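Local coordinates for RNA-binding protein RO60 (Deinococcus radiodurans, PDB 2NVO) that binds several small RNAs that accumulate during recovery from ultraviolet irradiation and contributes to the resistance of the bacterium to that radiation, at residues E260-A265 / G282-L287; A293-V298 / L338-V343. One frame throughout, in Å; residues are numbered along the deposited sequence.

Contact 1: E260-A265 / G282-L287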
loop_
_atom_site.group_PDB
_atom_site.type_symbol
_atom_site.label_atom_id
_atom_site.label_comp_id
_atom_site.label_asym_id
_atom_site.label_seq_id
_atom_site.Cartn_x
_atom_site.Cartn_y
_atom_site.Cartn_z
ATOM N N GLU A 260 -15.493 25.880 -1.536
ATOM C CA GLU A 260 -15.464 25.915 -2.998
ATOM C C GLU A 260 -14.272 25.158 -3.559
ATOM O O GLU A 260 -14.325 24.630 -4.673
ATOM C CB GLU A 260 -15.478 27.357 -3.519
ATOM C CG GLU A 260 -16.624 28.190 -2.970
ATOM C CD GLU A 260 -17.946 27.445 -3.004
ATOM O OE1 GLU A 260 -18.194 26.706 -3.985
ATOM O OE2 GLU A 260 -18.737 27.598 -2.047
ATOM N N VAL A 261 -13.197 25.111 -2.782
ATOM C CA VAL A 261 -12.000 24.381 -3.184
ATOM C C VAL A 261 -12.240 22.875 -3.112
ATOM O O VAL A 261 -11.817 22.124 -3.985
ATOM C CB VAL A 261 -10.789 24.765 -2.306
ATOM C CG1 VAL A 261 -9.734 23.672 -2.329
ATOM C CG2 VAL A 261 -10.206 26.093 -2.769
ATOM N N TYR A 262 -12.932 22.437 -2.069
ATOM C CA TYR A 262 -13.229 21.016 -1.928
ATOM C C TYR A 262 -14.367 20.581 -2.843
ATOM O O TYR A 262 -14.274 19.554 -3.516
ATOM C CB TYR A 262 -13.465 20.643 -0.461
ATOM C CG TYR A 262 -12.163 20.237 0.178
ATOM C CD1 TYR A 262 -11.507 19.085 -0.244
ATOM C CD2 TYR A 262 -11.558 21.023 1.143
ATOM C CE1 TYR A 262 -10.310 18.706 0.298
ATOM C CE2 TYR A 262 -10.343 20.647 1.700
ATOM C CZ TYR A 262 -9.725 19.486 1.266
ATOM O OH TYR A 262 -8.519 19.091 1.791
ATOM N N ARG A 263 -15.426 21.380 -2.867
ATOM C CA ARG A 263 -16.488 21.229 -3.850
ATOM C C ARG A 263 -15.870 20.973 -5.222
ATOM O O ARG A 263 -16.244 20.036 -5.932
ATOM C CB ARG A 263 -17.329 22.505 -3.884
ATOM C CG ARG A 263 -18.697 22.351 -4.509
ATOM C CD ARG A 263 -19.609 23.444 -4.005
ATOM N NE ARG A 263 -20.099 23.181 -2.652
ATOM C CZ ARG A 263 -20.454 24.136 -1.799
ATOM N NH1 ARG A 263 -20.344 25.403 -2.161
ATOM N NH2 ARG A 263 -20.894 23.837 -0.581
ATOM N N ALA A 264 -14.895 21.801 -5.573
ATOM C CA ALA A 264 -14.251 21.715 -6.875
ATOM C C ALA A 264 -13.447 20.429 -7.012
ATOM O O ALA A 264 -13.392 19.833 -8.085
ATOM C CB ALA A 264 -13.364 22.934 -7.105
ATOM N N ALA A 265 -12.831 20.005 -5.913
ATOM C CA ALA A 265 -11.970 18.821 -5.914
ATOM C C ALA A 265 -12.756 17.520 -6.111
ATOM O O ALA A 265 -12.291 16.589 -6.764
ATOM C CB ALA A 265 -11.152 18.767 -4.623
ATOM N N GLY A 282 -16.808 17.405 5.424
ATOM C CA GLY A 282 -17.676 17.739 6.528
ATOM C C GLY A 282 -17.160 19.009 7.175
ATOM O O GLY A 282 -17.940 19.822 7.684
ATOM N N ARG A 283 -15.836 19.165 7.138
ATOM C CA ARG A 283 -15.152 20.257 7.822
ATOM C C ARG A 283 -15.358 21.561 7.074
ATOM O O ARG A 283 -15.892 22.519 7.631
ATOM C CB ARG A 283 -13.653 19.962 7.937
ATOM C CG ARG A 283 -12.906 20.924 8.856
ATOM C CD ARG A 283 -11.407 20.643 8.888
ATOM N NE ARG A 283 -10.704 21.141 7.709
ATOM C CZ ARG A 283 -10.043 20.364 6.859
ATOM N NH1 ARG A 283 -10.009 19.058 7.064
ATOM N NH2 ARG A 283 -9.419 20.885 5.808
ATOM N N VAL A 284 -14.942 21.580 5.810
ATOM C CA VAL A 284 -15.109 22.744 4.943
ATOM C C VAL A 284 -16.565 23.025 4.566
ATOM O O VAL A 284 -16.820 23.749 3.606
ATOM C CB VAL A 284 -14.299 22.598 3.654
ATOM C CG1 VAL A 284 -12.861 22.260 3.982
ATOM C CG2 VAL A 284 -14.903 21.526 2.775
ATOM N N GLY A 285 -17.507 22.452 5.316
ATOM C CA GLY A 285 -18.914 22.801 5.203
ATOM C C GLY A 285 -19.641 22.370 3.934
ATOM O O GLY A 285 -20.724 22.874 3.626
ATOM N N VAL A 286 -19.054 21.433 3.204
ATOM C CA VAL A 286 -19.667 20.917 1.986
ATOM C C VAL A 286 -20.673 19.766 2.236
ATOM O O VAL A 286 -21.700 19.657 1.557
ATOM C CB VAL A 286 -18.584 20.432 1.012
ATOM C CG1 VAL A 286 -19.194 19.544 -0.066
ATOM C CG2 VAL A 286 -17.850 21.610 0.407
ATOM N N LEU A 287 -20.373 18.920 3.218
ATOM C CA LEU A 287 -21.115 17.685 3.444
ATOM C C LEU A 287 -21.753 17.687 4.833
ATOM O O LEU A 287 -21.113 17.313 5.821
ATOM C CB LEU A 287 -20.144 16.506 3.286
ATOM C CG LEU A 287 -20.557 15.034 3.241
ATOM C CD1 LEU A 287 -21.554 14.725 2.101
ATOM C CD2 LEU A 287 -19.310 14.187 3.069
HETATM O O HOH W 1 -21.792 21.427 -1.243
#
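Arg263, whose guanidinium lies against Val286, makes a short salt bridge within its own helix: NH1 pairs with Glu260 OE2 at 2.7 Å, one turn back. On the same guanidinium, NH2 gives a weak hydrogen bond of 2.7 Å to a water, and that water in turn donates a weak one to Val286 O at 3.3 Å. The ion pair and the water bridge thus use two different nitrogens: the ion pair holds one side of the group, and the water links NH2 weakly to the turn that follows helix 271-283. The arginine chain, with CG anti to the backbone N (chi1 -161°) and a bend at chi3, brings the guanidinium to both Glu260 and Val286. Val286 meets this arginine with one methyl, CG2, which sits 3.9 Å from Arg263 NH2 and also faces the backbone of the helix.

The apolar half of the contact belongs to Tyr262 and Val284, whose side chains cross at about a right angle. Val284 touches the tyrosine with both methyls: CG1 comes to 3.4 Å from Tyr262 CD2, a tight approach, while CG2 lies 3.6 Å from Tyr262 CB. The Tyr262 side chain also touches Trp273, Asn280 and Leu281 of helix 271-283. Arg283 brings NH2 to 4.2 Å from Tyr262 CE2, but its NH1 is hydrogen-bonded to Asn280 OD1, which ties that guanidinium to its own helix.

Val284 is the first residue to leave helical geometry; Gly285 follows with positive phi (70°), and beyond it the Val286 side chain points toward helix 259-266. The result is a helix end and its exit turn packed against the preceding helix 259-266, as befits the helical HEAT-like repeats of the TROVE domain.

Contact 2: A293-V298 / L338-V343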
loop_
_atom_site.group_PDB
_atom_site.type_symbol
_atom_site.label_atom_id
_atom_site.label_comp_id
_atom_site.label_asym_id
_atom_site.label_seq_id
_atom_site.Cartn_x
_atom_site.Cartn_y
_atom_site.Cartn_z
ATOM N N ALA A 293 -28.588 17.349 -1.382
ATOM C CA ALA A 293 -28.135 17.121 -2.756
ATOM C C ALA A 293 -26.714 16.546 -2.832
ATOM O O ALA A 293 -26.447 15.578 -3.561
ATOM C CB ALA A 293 -28.235 18.399 -3.590
ATOM N N THR A 294 -25.797 17.167 -2.096
ATOM C CA THR A 294 -24.415 16.713 -2.096
ATOM C C THR A 294 -24.319 15.377 -1.376
ATOM O O THR A 294 -23.613 14.495 -1.829
ATOM C CB THR A 294 -23.474 17.724 -1.415
ATOM O OG1 THR A 294 -23.560 18.988 -2.087
ATOM C CG2 THR A 294 -22.047 17.230 -1.478
ATOM N N VAL A 295 -25.037 15.253 -0.266
ATOM C CA VAL A 295 -25.125 13.989 0.477
ATOM C C VAL A 295 -25.546 12.825 -0.435
ATOM O O VAL A 295 -24.882 11.782 -0.473
ATOM C CB VAL A 295 -26.091 14.111 1.662
ATOM C CG1 VAL A 295 -26.498 12.742 2.181
ATOM C CG2 VAL A 295 -25.458 14.935 2.781
ATOM N N GLN A 296 -26.627 13.008 -1.199
ATOM C CA GLN A 296 -27.075 11.933 -2.077
ATOM C C GLN A 296 -26.040 11.639 -3.140
ATOM O O GLN A 296 -25.797 10.483 -3.491
ATOM C CB GLN A 296 -28.429 12.240 -2.747
ATOM C CG GLN A 296 -29.044 10.983 -3.382
ATOM C CD GLN A 296 -29.269 9.863 -2.374
ATOM O OE1 GLN A 296 -29.058 8.686 -2.678
ATOM N NE2 GLN A 296 -29.679 10.226 -1.163
ATOM N N ALA A 297 -25.419 12.685 -3.655
ATOM C CA ALA A 297 -24.426 12.506 -4.700
ATOM C C ALA A 297 -23.227 11.734 -4.148
ATOM O O ALA A 297 -22.646 10.895 -4.834
ATOM C CB ALA A 297 -23.984 13.858 -5.256
ATOM N N VAL A 298 -22.847 12.023 -2.905
ATOM C CA VAL A 298 -21.754 11.240 -2.298
ATOM C C VAL A 298 -22.179 9.777 -2.128
ATOM O O VAL A 298 -21.464 8.871 -2.539
ATOM C CB VAL A 298 -21.275 11.863 -0.966
ATOM C CG1 VAL A 298 -20.333 10.902 -0.201
ATOM C CG2 VAL A 298 -20.561 13.184 -1.238
ATOM N N LEU A 338 -19.267 17.353 11.093
ATOM C CA LEU A 338 -20.430 16.623 11.574
ATOM C C LEU A 338 -20.772 15.480 10.624
ATOM O O LEU A 338 -21.380 15.700 9.565
ATOM C CB LEU A 338 -21.627 17.559 11.730
ATOM C CG LEU A 338 -22.905 16.873 12.205
ATOM C CD1 LEU A 338 -22.641 16.094 13.482
ATOM C CD2 LEU A 338 -24.020 17.891 12.415
ATOM N N PRO A 339 -20.389 14.249 11.006
ATOM C CA PRO A 339 -20.600 13.067 10.165
ATOM C C PRO A 339 -22.063 12.940 9.798
ATOM O O PRO A 339 -22.910 12.997 10.686
ATOM C CB PRO A 339 -20.203 11.904 11.087
ATOM C CG PRO A 339 -19.300 12.522 12.131
ATOM C CD PRO A 339 -19.847 13.901 12.335
ATOM N N VAL A 340 -22.356 12.789 8.508
ATOM C CA VAL A 340 -23.721 12.537 8.062
ATOM C C VAL A 340 -24.035 11.057 8.160
ATOM O O VAL A 340 -23.385 10.251 7.511
ATOM C CB VAL A 340 -23.922 12.952 6.590
ATOM C CG1 VAL A 340 -25.335 12.630 6.165
ATOM C CG2 VAL A 340 -23.605 14.425 6.397
ATOM N N PRO A 341 -25.051 10.697 8.957
ATOM C CA PRO A 341 -25.371 9.294 9.241
ATOM C C PRO A 341 -25.580 8.449 7.990
ATOM O O PRO A 341 -25.030 7.354 7.901
ATOM C CB PRO A 341 -26.667 9.391 10.044
ATOM C CG PRO A 341 -26.564 10.714 10.729
ATOM C CD PRO A 341 -25.916 11.617 9.713
ATOM N N ARG A 342 -26.352 8.942 7.028
ATOM C CA ARG A 342 -26.634 8.131 5.847
ATOM C C ARG A 342 -25.389 7.920 4.978
ATOM O O ARG A 342 -25.356 7.009 4.158
ATOM C CB ARG A 342 -27.814 8.714 5.042
ATOM C CG ARG A 342 -29.180 8.374 5.645
ATOM C CD ARG A 342 -30.353 9.052 4.917
ATOM N NE ARG A 342 -30.515 8.521 3.572
ATOM C CZ ARG A 342 -30.137 9.153 2.472
ATOM N NH1 ARG A 342 -29.599 10.360 2.558
ATOM N NH2 ARG A 342 -30.315 8.584 1.285
ATOM N N VAL A 343 -24.369 8.760 5.152
ATOM C CA VAL A 343 -23.091 8.558 4.461
ATOM C C VAL A 343 -22.334 7.437 5.168
ATOM O O VAL A 343 -21.797 6.538 4.527
ATOM C CB VAL A 343 -22.222 9.844 4.415
ATOM C CG1 VAL A 343 -20.832 9.552 3.886
ATOM C CG2 VAL A 343 -22.888 10.928 3.546
#
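Val295 is the apolar centre of this contact, reaching from helix 292-302 to three residues around the start of helix 341-354. Its CG2 meets Val340 CG2 at 4.1 Å, and the two side chains cross obliquely. Its other methyl, CG1, is anti to the backbone N (chi1 163°) and lies 4.3 Å from Val343 CG2. One turn further on, Val298 CG1 extends the patch to Val343 CG1, again at 4.3 Å. Tyr325 and Leu302 also pack on Val343, so the valines belong to a wider hydrophobic layer.

The polar groups lie at the margin. Arg342 passes across Val295 at about a right angle, with NH1 3.9 Å from Val295 CG1. The chain bends at chi3, and the edge of the guanidinium faces the amide of Gln296, the two planes 32° apart; how that amide is turned is uncertain. Both side chains also touch a crystal neighbour, which may influence their positions.

At the helix start, Val340 O at the N-cap accepts from Val343 N at 3.0 Å, and the side-chain OH of Tyr325 is hydrogen-bonded to Val340 N.

Methyls of beta-branched valines at ordinary van der Waals spacing therefore join the two helices, with Arg342 and Gln296 at the more exposed margin, a grip that rests mainly on hydrophobic burial.

In the fold
From the N terminus, helix 259-266 comes first, and contact 1 closes over the 16 residues that lead through helix 271-283 to its exit turn. Contact 2 then opens on helix 292-302 and closes 39 residues later at the start of helix 341-354. The two loops are in series, neither nested nor crossed, and their centres are about 12 Å apart. Leu287 couples them: at the end of contact 1's second segment, its CD1 packs 3.8 Å from Val298 CG2 and also touches Val295. Helices 259-266, 271-283 and 292-302, consecutive in the chain, are thus tied to helix 341-354, beyond two intervening helices.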